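Organophosphorus hydrolase (PDB 4LE6) is a two-zinc phosphotriesterase of the metallo-beta-lactamase superfamily that probably hydrolyses aryl dialkyl phosphate esters. Local coordinates at residues A[247-252]-A[278-283]; A[260-265]-A[271-276]; A[301-304]-A[309-312]. All blocks are in the same frame, centred on the assembly; numbering follows the deposited sequence. Where two conformers were deposited one is given.

Contact 1 of 3, residues A[247-252]-A[278-283]. With ZN (zinc ion), chain J; ZN (zinc ion), chain K.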
loop_
_atom_site.group_PDB
_atom_site.type_symbol
_atom_site.label_atom_id
_atom_site.label_comp_id
_atom_site.label_asym_id
_atom_site.label_seq_id
_atom_site.Cartn_x
_atom_site.Cartn_y
_atom_site.Cartn_z
ATOM N N ASP A 247 11.829 12.845 8.995
ATOM C CA ASP A 247 11.803 13.595 7.754
ATOM C C ASP A 247 13.126 13.524 6.969
ATOM O O ASP A 247 13.551 14.512 6.358
ATOM C CB ASP A 247 11.426 15.047 8.065
ATOM C CG ASP A 247 9.943 15.213 8.358
ATOM O OD1 ASP A 247 9.269 14.193 8.610
ATOM O OD2 ASP A 247 9.457 16.366 8.344
ATOM N N ILE A 248 13.755 12.351 6.971
ATOM C CA ILE A 248 14.921 12.076 6.114
ATOM C C ILE A 248 14.640 12.449 4.669
ATOM O O ILE A 248 15.510 12.934 3.950
ATOM C CB ILE A 248 15.281 10.567 6.150
ATOM C CG1 ILE A 248 15.722 10.172 7.556
ATOM C CG2 ILE A 248 16.360 10.214 5.101
ATOM C CD1 ILE A 248 16.845 11.057 8.142
ATOM N N LEU A 249 13.415 12.226 4.228
ATOM C CA LEU A 249 13.032 12.751 2.940
ATOM C C LEU A 249 11.544 12.972 2.907
ATOM O O LEU A 249 10.790 12.418 3.704
ATOM C CB LEU A 249 13.513 11.876 1.782
ATOM C CG LEU A 249 13.038 10.433 1.657
ATOM C CD1 LEU A 249 11.764 10.345 0.811
ATOM C CD2 LEU A 249 14.151 9.608 1.038
ATOM N N LEU A 250 11.166 13.839 1.992
ATOM C CA LEU A 250 9.830 14.373 1.902
ATOM C C LEU A 250 9.087 13.883 0.665
ATOM O O LEU A 250 7.867 13.926 0.637
ATOM C CB LEU A 250 9.931 15.886 1.828
ATOM C CG LEU A 250 8.922 16.645 2.677
ATOM C CD1 LEU A 250 9.549 17.025 4.018
ATOM C CD2 LEU A 250 8.470 17.852 1.890
ATOM N N ASN A 251 9.819 13.448 -0.359
ATOM C CA ASN A 251 9.190 13.014 -1.611
ATOM C C ASN A 251 9.847 11.750 -2.140
ATOM O O ASN A 251 10.981 11.787 -2.624
ATOM C CB ASN A 251 9.272 14.128 -2.653
ATOM C CG ASN A 251 8.452 13.830 -3.906
ATOM O OD1 ASN A 251 8.506 12.729 -4.452
ATOM N ND2 ASN A 251 7.686 14.817 -4.363
ATOM N N HIS A 252 9.131 10.634 -2.036
ATOM C CA HIS A 252 9.677 9.322 -2.363
ATOM C C HIS A 252 9.975 9.205 -3.862
ATOM O O HIS A 252 10.818 8.405 -4.269
ATOM C CB HIS A 252 8.684 8.235 -1.978
ATOM C CG HIS A 252 7.513 8.162 -2.903
ATOM N ND1 HIS A 252 6.458 9.045 -2.828
ATOM C CD2 HIS A 252 7.253 7.353 -3.955
ATOM C CE1 HIS A 252 5.584 8.767 -3.779
ATOM N NE2 HIS A 252 6.044 7.745 -4.480
ATOM N N ARG A 278 23.704 9.366 4.158
ATOM C CA ARG A 278 24.218 8.389 5.112
ATOM C C ARG A 278 23.156 7.380 5.544
ATOM O O ARG A 278 23.397 6.151 5.557
ATOM C CB ARG A 278 24.771 9.100 6.342
ATOM C CG ARG A 278 25.244 8.163 7.428
ATOM C CD ARG A 278 26.104 8.898 8.445
ATOM N NE ARG A 278 25.348 9.946 9.135
ATOM C CZ ARG A 278 24.561 9.740 10.185
ATOM N NH1 ARG A 278 23.924 10.761 10.739
ATOM N NH2 ARG A 278 24.406 8.524 10.689
ATOM N N ILE A 279 21.992 7.891 5.926
ATOM C CA ILE A 279 20.919 7.030 6.408
ATOM C C ILE A 279 20.423 6.101 5.291
ATOM O O ILE A 279 20.091 4.936 5.535
ATOM C CB ILE A 279 19.761 7.875 6.978
ATOM C CG1 ILE A 279 20.214 8.617 8.254
ATOM C CG2 ILE A 279 18.527 7.006 7.287
ATOM C CD1 ILE A 279 20.695 7.716 9.388
ATOM N N LEU A 280 20.355 6.606 4.063
ATOM C CA LEU A 280 19.882 5.762 2.967
ATOM C C LEU A 280 20.901 4.660 2.741
ATOM O O LEU A 280 20.537 3.475 2.613
ATOM C CB LEU A 280 19.689 6.570 1.685
ATOM C CG LEU A 280 18.458 7.474 1.635
ATOM C CD1 LEU A 280 18.545 8.373 0.404
ATOM C CD2 LEU A 280 17.168 6.648 1.623
ATOM N N ALA A 281 22.179 5.039 2.717
ATOM C CA ALA A 281 23.230 4.045 2.523
ATOM C C ALA A 281 23.148 2.946 3.594
ATOM O O ALA A 281 23.191 1.749 3.272
ATOM C CB ALA A 281 24.592 4.708 2.540
ATOM N N GLU A 282 23.005 3.355 4.860
ATOM C CA GLU A 282 22.917 2.402 5.971
ATOM C C GLU A 282 21.668 1.515 5.897
ATOM O O GLU A 282 21.736 0.299 6.112
ATOM C CB GLU A 282 22.930 3.165 7.309
ATOM C CG GLU A 282 22.483 2.366 8.517
ATOM C CD GLU A 282 22.634 3.144 9.817
ATOM O OE1 GLU A 282 22.816 4.383 9.759
ATOM O OE2 GLU A 282 22.574 2.512 10.896
ATOM N N ALA A 283 20.522 2.122 5.624
ATOM C CA ALA A 283 19.280 1.360 5.520
ATOM C C ALA A 283 19.388 0.331 4.395
ATOM O O ALA A 283 18.945 -0.818 4.539
ATOM C CB ALA A 283 18.118 2.292 5.247
HETATM ZN ZN ZN J . 9.760 18.352 9.338
HETATM ZN ZN ZN K . 7.336 16.486 8.597
HETATM O O HOH W 1 7.692 18.262 8.823
#

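Contact 2 of 3, residues A[260-265]-A[271-276]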
loop_
_atom_site.group_PDB
_atom_site.type_symbol
_atom_site.label_atom_id
_atom_site.label_comp_id
_atom_site.label_asym_id
_atom_site.label_seq_id
_atom_site.Cartn_x
_atom_site.Cartn_y
_atom_site.Cartn_z
ATOM N N GLU A 260 20.285 14.109 -3.603
ATOM C CA GLU A 260 20.896 15.444 -3.588
ATOM C C GLU A 260 19.815 16.524 -3.549
ATOM O O GLU A 260 20.079 17.657 -3.155
ATOM C CB GLU A 260 21.825 15.688 -4.799
ATOM C CG GLU A 260 21.127 15.677 -6.165
ATOM C CD GLU A 260 21.110 14.305 -6.805
ATOM O OE1 GLU A 260 21.081 13.299 -6.065
ATOM O OE2 GLU A 260 21.131 14.233 -8.056
ATOM N N VAL A 261 18.598 16.175 -3.965
ATOM C CA VAL A 261 17.499 17.141 -3.999
ATOM C C VAL A 261 17.091 17.519 -2.572
ATOM O O VAL A 261 16.949 16.650 -1.716
ATOM C CB VAL A 261 16.295 16.594 -4.812
ATOM C CG1 VAL A 261 15.065 17.495 -4.671
ATOM C CG2 VAL A 261 16.671 16.470 -6.292
ATOM N N VAL A 262 16.925 18.813 -2.309
ATOM C CA VAL A 262 16.654 19.281 -0.942
ATOM C C VAL A 262 15.289 19.959 -0.814
ATOM O O VAL A 262 14.668 20.321 -1.812
ATOM C CB VAL A 262 17.740 20.233 -0.454
ATOM C CG1 VAL A 262 19.102 19.554 -0.587
ATOM C CG2 VAL A 262 17.723 21.541 -1.246
ATOM N N PHE A 263 14.838 20.119 0.427
ATOM C CA PHE A 263 13.550 20.724 0.724
ATOM C C PHE A 263 13.754 22.148 1.259
ATOM O O PHE A 263 14.601 22.372 2.128
ATOM C CB PHE A 263 12.835 19.842 1.742
ATOM C CG PHE A 263 11.448 20.292 2.093
ATOM C CD1 PHE A 263 10.500 20.538 1.116
ATOM C CD2 PHE A 263 11.077 20.413 3.418
ATOM C CE1 PHE A 263 9.215 20.940 1.466
ATOM C CE2 PHE A 263 9.796 20.796 3.767
ATOM C CZ PHE A 263 8.871 21.063 2.801
ATOM N N GLU A 264 12.977 23.105 0.757
ATOM C CA GLU A 264 13.168 24.506 1.135
ATOM C C GLU A 264 13.104 24.725 2.648
ATOM O O GLU A 264 13.723 25.638 3.167
ATOM C CB GLU A 264 12.123 25.404 0.472
ATOM C CG GLU A 264 12.612 26.845 0.293
ATOM C CD GLU A 264 13.455 27.025 -0.955
ATOM O OE1 GLU A 264 13.933 26.010 -1.501
ATOM O OE2 GLU A 264 13.635 28.178 -1.401
ATOM N N PHE A 265 12.356 23.883 3.344
ATOM C CA PHE A 265 12.171 24.051 4.787
ATOM C C PHE A 265 13.008 23.087 5.643
ATOM O O PHE A 265 12.781 22.960 6.855
ATOM C CB PHE A 265 10.685 23.964 5.125
ATOM C CG PHE A 265 9.884 25.111 4.566
ATOM C CD1 PHE A 265 10.270 26.423 4.791
ATOM C CD2 PHE A 265 8.764 24.877 3.792
ATOM C CE1 PHE A 265 9.542 27.482 4.266
ATOM C CE2 PHE A 265 8.033 25.930 3.272
ATOM C CZ PHE A 265 8.426 27.234 3.507
ATOM N N GLN A 271 23.383 19.851 5.362
ATOM C CA GLN A 271 23.427 18.877 6.442
ATOM C C GLN A 271 22.309 17.831 6.300
ATOM O O GLN A 271 22.538 16.617 6.439
ATOM C CB GLN A 271 23.322 19.594 7.784
ATOM C CG GLN A 271 23.516 18.665 8.954
ATOM C CD GLN A 271 23.545 19.387 10.283
ATOM O OE1 GLN A 271 22.742 20.284 10.534
ATOM N NE2 GLN A 271 24.472 18.995 11.148
ATOM N N ALA A 272 21.088 18.295 6.039
ATOM C CA ALA A 272 19.966 17.370 5.825
ATOM C C ALA A 272 20.305 16.388 4.706
ATOM O O ALA A 272 20.043 15.189 4.805
ATOM C CB ALA A 272 18.701 18.135 5.476
ATOM N N ARG A 273 20.922 16.900 3.645
ATOM C CA ARG A 273 21.323 16.052 2.517
ATOM C C ARG A 273 22.399 15.027 2.910
ATOM O O ARG A 273 22.307 13.848 2.545
ATOM C CB ARG A 273 21.802 16.928 1.350
ATOM C CG ARG A 273 22.653 16.208 0.326
ATOM C CD ARG A 273 22.716 16.970 -0.990
ATOM N NE ARG A 273 23.036 18.391 -0.867
ATOM C CZ ARG A 273 24.220 18.878 -0.507
ATOM N NH1 ARG A 273 25.221 18.067 -0.194
ATOM N NH2 ARG A 273 24.396 20.191 -0.441
ATOM N N GLN A 274 23.423 15.473 3.645
ATOM C CA GLN A 274 24.431 14.540 4.176
ATOM C C GLN A 274 23.826 13.415 5.049
ATOM O O GLN A 274 24.111 12.194 4.874
ATOM C CB GLN A 274 25.480 15.312 4.979
ATOM C CG GLN A 274 26.670 14.463 5.425
ATOM C CD GLN A 274 27.652 15.222 6.327
ATOM O OE1 GLN A 274 27.290 16.209 6.969
ATOM N NE2 GLN A 274 28.893 14.751 6.385
ATOM N N SER A 275 22.963 13.812 5.976
ATOM C CA SER A 275 22.276 12.826 6.817
ATOM C C SER A 275 21.418 11.881 5.973
ATOM O O SER A 275 21.402 10.667 6.199
ATOM C CB SER A 275 21.401 13.537 7.839
ATOM O OG SER A 275 22.206 14.393 8.615
ATOM N N ARG A 276 20.709 12.427 4.993
ATOM C CA ARG A 276 19.911 11.572 4.101
ATOM C C ARG A 276 20.785 10.547 3.349
ATOM O O ARG A 276 20.481 9.347 3.337
ATOM C CB ARG A 276 19.132 12.417 3.100
ATOM C CG ARG A 276 18.393 11.588 2.035
ATOM C CD ARG A 276 17.346 12.411 1.289
ATOM N NE ARG A 276 17.884 13.671 0.774
ATOM C CZ ARG A 276 17.681 14.862 1.326
ATOM N NH1 ARG A 276 18.217 15.936 0.782
ATOM N NH2 ARG A 276 16.955 14.997 2.423
#

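Contact 3 of 3, residues A[301-304]-A[309-312]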
loop_
_atom_site.group_PDB
_atom_site.type_symbol
_atom_site.label_atom_id
_atom_site.label_comp_id
_atom_site.label_asym_id
_atom_site.label_seq_id
_atom_site.Cartn_x
_atom_site.Cartn_y
_atom_site.Cartn_z
ATOM N N GLY A 301 8.640 -0.117 4.688
ATOM C CA GLY A 301 9.280 -0.783 3.579
ATOM C C GLY A 301 10.780 -0.823 3.720
ATOM O O GLY A 301 11.298 -0.611 4.810
ATOM N N HIS A 302 11.468 -1.094 2.611
ATOM C CA HIS A 302 12.921 -1.188 2.607
ATOM C C HIS A 302 13.482 -0.258 1.565
ATOM O O HIS A 302 12.781 0.162 0.640
ATOM C CB HIS A 302 13.397 -2.598 2.266
ATOM C CG HIS A 302 13.022 -3.630 3.275
ATOM N ND1 HIS A 302 11.793 -4.253 3.280
ATOM C CD2 HIS A 302 13.714 -4.156 4.313
ATOM C CE1 HIS A 302 11.746 -5.122 4.273
ATOM N NE2 HIS A 302 12.899 -5.079 4.920
ATOM N N VAL A 303 14.761 0.052 1.733
ATOM C CA VAL A 303 15.516 0.844 0.774
ATOM C C VAL A 303 16.455 -0.072 0.008
ATOM O O VAL A 303 17.193 -0.849 0.615
ATOM C CB VAL A 303 16.395 1.887 1.495
ATOM C CG1 VAL A 303 17.127 2.761 0.477
ATOM C CG2 VAL A 303 15.555 2.733 2.406
ATOM N N ARG A 304 16.443 0.056 -1.316
ATOM C CA ARG A 304 17.309 -0.716 -2.187
ATOM C C ARG A 304 18.272 0.236 -2.873
ATOM O O ARG A 304 17.888 1.328 -3.304
ATOM C CB ARG A 304 16.473 -1.444 -3.243
ATOM C CG ARG A 304 17.274 -2.212 -4.289
ATOM C CD ARG A 304 16.350 -2.959 -5.277
ATOM N NE ARG A 304 15.748 -2.054 -6.257
ATOM C CZ ARG A 304 14.448 -1.957 -6.537
ATOM N NH1 ARG A 304 13.545 -2.717 -5.942
ATOM N NH2 ARG A 304 14.055 -1.081 -7.444
ATOM N N GLY A 309 21.674 6.381 -6.913
ATOM C CA GLY A 309 20.643 6.646 -5.930
ATOM C C GLY A 309 20.020 5.360 -5.415
ATOM O O GLY A 309 20.669 4.308 -5.404
ATOM N N TYR A 310 18.752 5.445 -5.017
ATOM C CA TYR A 310 18.089 4.382 -4.270
ATOM C C TYR A 310 16.665 4.190 -4.764
ATOM O O TYR A 310 16.187 4.960 -5.591
ATOM C CB TYR A 310 18.071 4.720 -2.766
ATOM C CG TYR A 310 19.466 4.845 -2.185
ATOM C CD1 TYR A 310 20.169 6.042 -2.268
ATOM C CD2 TYR A 310 20.093 3.761 -1.588
ATOM C CE1 TYR A 310 21.468 6.157 -1.760
ATOM C CE2 TYR A 310 21.398 3.870 -1.082
ATOM C CZ TYR A 310 22.072 5.068 -1.182
ATOM O OH TYR A 310 23.347 5.195 -0.688
ATOM N N ALA A 311 16.002 3.157 -4.252
ATOM C CA ALA A 311 14.592 2.920 -4.528
ATOM C C ALA A 311 13.902 2.525 -3.228
ATOM O O ALA A 311 14.518 1.909 -2.356
ATOM C CB ALA A 311 14.419 1.832 -5.574
ATOM N N TRP A 312 12.632 2.898 -3.109
ATOM C CA TRP A 312 11.788 2.554 -1.964
ATOM C C TRP A 312 10.954 1.341 -2.342
ATOM O O TRP A 312 10.389 1.310 -3.428
ATOM C CB TRP A 312 10.862 3.726 -1.676
ATOM C CG TRP A 312 9.826 3.495 -0.621
ATOM C CD1 TRP A 312 8.468 3.589 -0.766
ATOM C CD2 TRP A 312 10.059 3.183 0.762
ATOM N NE1 TRP A 312 7.845 3.327 0.443
ATOM C CE2 TRP A 312 8.801 3.076 1.389
ATOM C CE3 TRP A 312 11.209 2.970 1.527
ATOM C CZ2 TRP A 312 8.665 2.769 2.744
ATOM C CZ3 TRP A 312 11.065 2.660 2.882
ATOM C CH2 TRP A 312 9.807 2.567 3.464
#

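Contact 1 of 3, residues A[247-252]-A[278-283]
Ile248 and Ile279 meet through their longer branches, Ile248 CD1 lying 4.2 Å from Ile279 CG1, with the two side chains crossing at about a right angle. In both residues CG1 is set anti to the carbonyl carbon (chi1 -65° and -67°), which carries the ethyl arm away from its own carbonyl and toward the facing segment. One residue further along, the tips of two leucines come together: Leu249 CD2 is 4.3 Å from Leu280 CD2. The contact is small but made entirely of buried branched aliphatics, whose methyl groups fill space without bringing polar atoms that would need partners.

Metal coordination belongs to the residue just before, Asp247. Its OD2 bridges the two zinc ions, 2.2 Å from the zinc of chain J and 2.1 Å from the zinc of chain K, while a water also bridges the pair. A carboxylate suits this position because a single anionic oxygen can serve both metals. His139, His141, His226, Asp143, His144 and His294 complete the two sites. Asp247 reaches the zincs while the CB atoms of Ile248 and Leu249 point toward the helix, so adjacent residues of one loop serve the dizinc site and the packing against the helix.

Hydrogen bonds to other parts of the chain fix the loop itself. Ile248 O accepts one from Arg276 on the same helix, the backbone N atoms of Leu250 and Asn251 share Gln255 OE1, and Asn251 N-caps helix 252-255 through OD1 to Ala253 N.

Within the alpha-beta/beta-alpha sandwich, helix 269-286 packs against both this loop and the sheet: Ile279 and Leu280 both reach Trp245 of strand 240-246, and Leu280 also touches Val303 and Tyr310 of the strands 300-305 and 310-314.

Contact 2 of 3, residues A[260-265]-A[271-276]
Arg273 lays its aliphatic stem against the backbone of Glu260, with Arg273 CD 3.5 Å from Glu260 O and 4.1 Å from Glu260 CB. The contact joins the start of helix 269-286, in the metallo-beta-lactamase fold, to the segment carrying the short strand 262-263, which pairs antiparallel with strand 62-63. Arginine suits this margin: its methylene groups cover the Glu260 backbone while NH2 forms a salt bridge with Asp270 of the same helix.

Arg276, one helical turn later, is buried and works differently. CG anti to the backbone N (chi1 174°) sends the chain off the helix toward the loops, and the bend at chi3 turns the guanidinium among backbone carbonyls. NE donates to Pro259 O, which ties the helix to the residue just before segment 260-265. Such carbonyls would be expected to stabilise its positive charge. Val261 O is also close to NH1, at 2.9 Å, but the angle is too poor for a hydrogen bond; that carbonyl takes one from Gln255 NE2.

Val262 CG1 touches both arginines. It is 4.1 Å from Arg273 NE, and it lies at the edge of the Arg276 guanidinium, in plane, 4.0 Å from Arg276 NH1.

Contact 3 of 3, residues A[301-304]-A[309-312]
Arg304 and Ala311 form an antiparallel hydrogen-bonded pair: Arg304 N reaches Ala311 O at 2.9 Å, almost straight at 174°, and Ala311 N returns to Arg304 O at 2.8 Å, less straight at 152°. The Arg304 guanidinium spreads one face over the Ala311 methyl, NH2 being 3.5 Å from CB; a small residue leaves room for that flat group.

Val303 and Trp312, a non-hydrogen-bonded pair, project from the reverse face. Val303 CG1 packs 3.7 Å from Tyr310 CD2, and its CG2 lies more loosely at the indole edge, 4.4 Å from Trp312 CE3. With CG anti to its backbone N (chi1 174°), Trp312 swings its six-membered ring across the neighbouring strand, where CE3 lies 3.3 Å from His302 O and CH2 comes within 3.2 Å of Gly301 N, where glycine makes room.

Further out, Ala283 of helix 269-286 touches Val303, Ala284 touches Tyr310, and the Trp312 ring meets Phe256. Glu306 salt-bridges Arg304 NE, probably offsetting its charge, and NH1 donates to Arg76 O of the second subunit. One face is thus apolar toward its own helix, while the other meets the partner through Arg304 and through His302, stacked on Phe78 of that subunit.

Overall arrangement
Following the chain from its N terminus, contact 1 opens at 247-252, just after strand 240-246, and closes when helix 269-286 returns to it at 278-283. Contact 2 lies wholly within that excursion: 260-265 and 271-276 close a much shorter loop, and its second segment sits on the same helix. The two are in touch, for Leu250 of contact 1 packs on Phe263 of contact 2. Contact 3 follows in series as a hairpin, 301-304 with 309-312. It packs against contact 1 through Tyr310 and Val303, but does not touch contact 2. One helix thereby links the dizinc loop, the two-stranded sheet of 62-63 and 262-263, and the last two strands of the second six-stranded sheet.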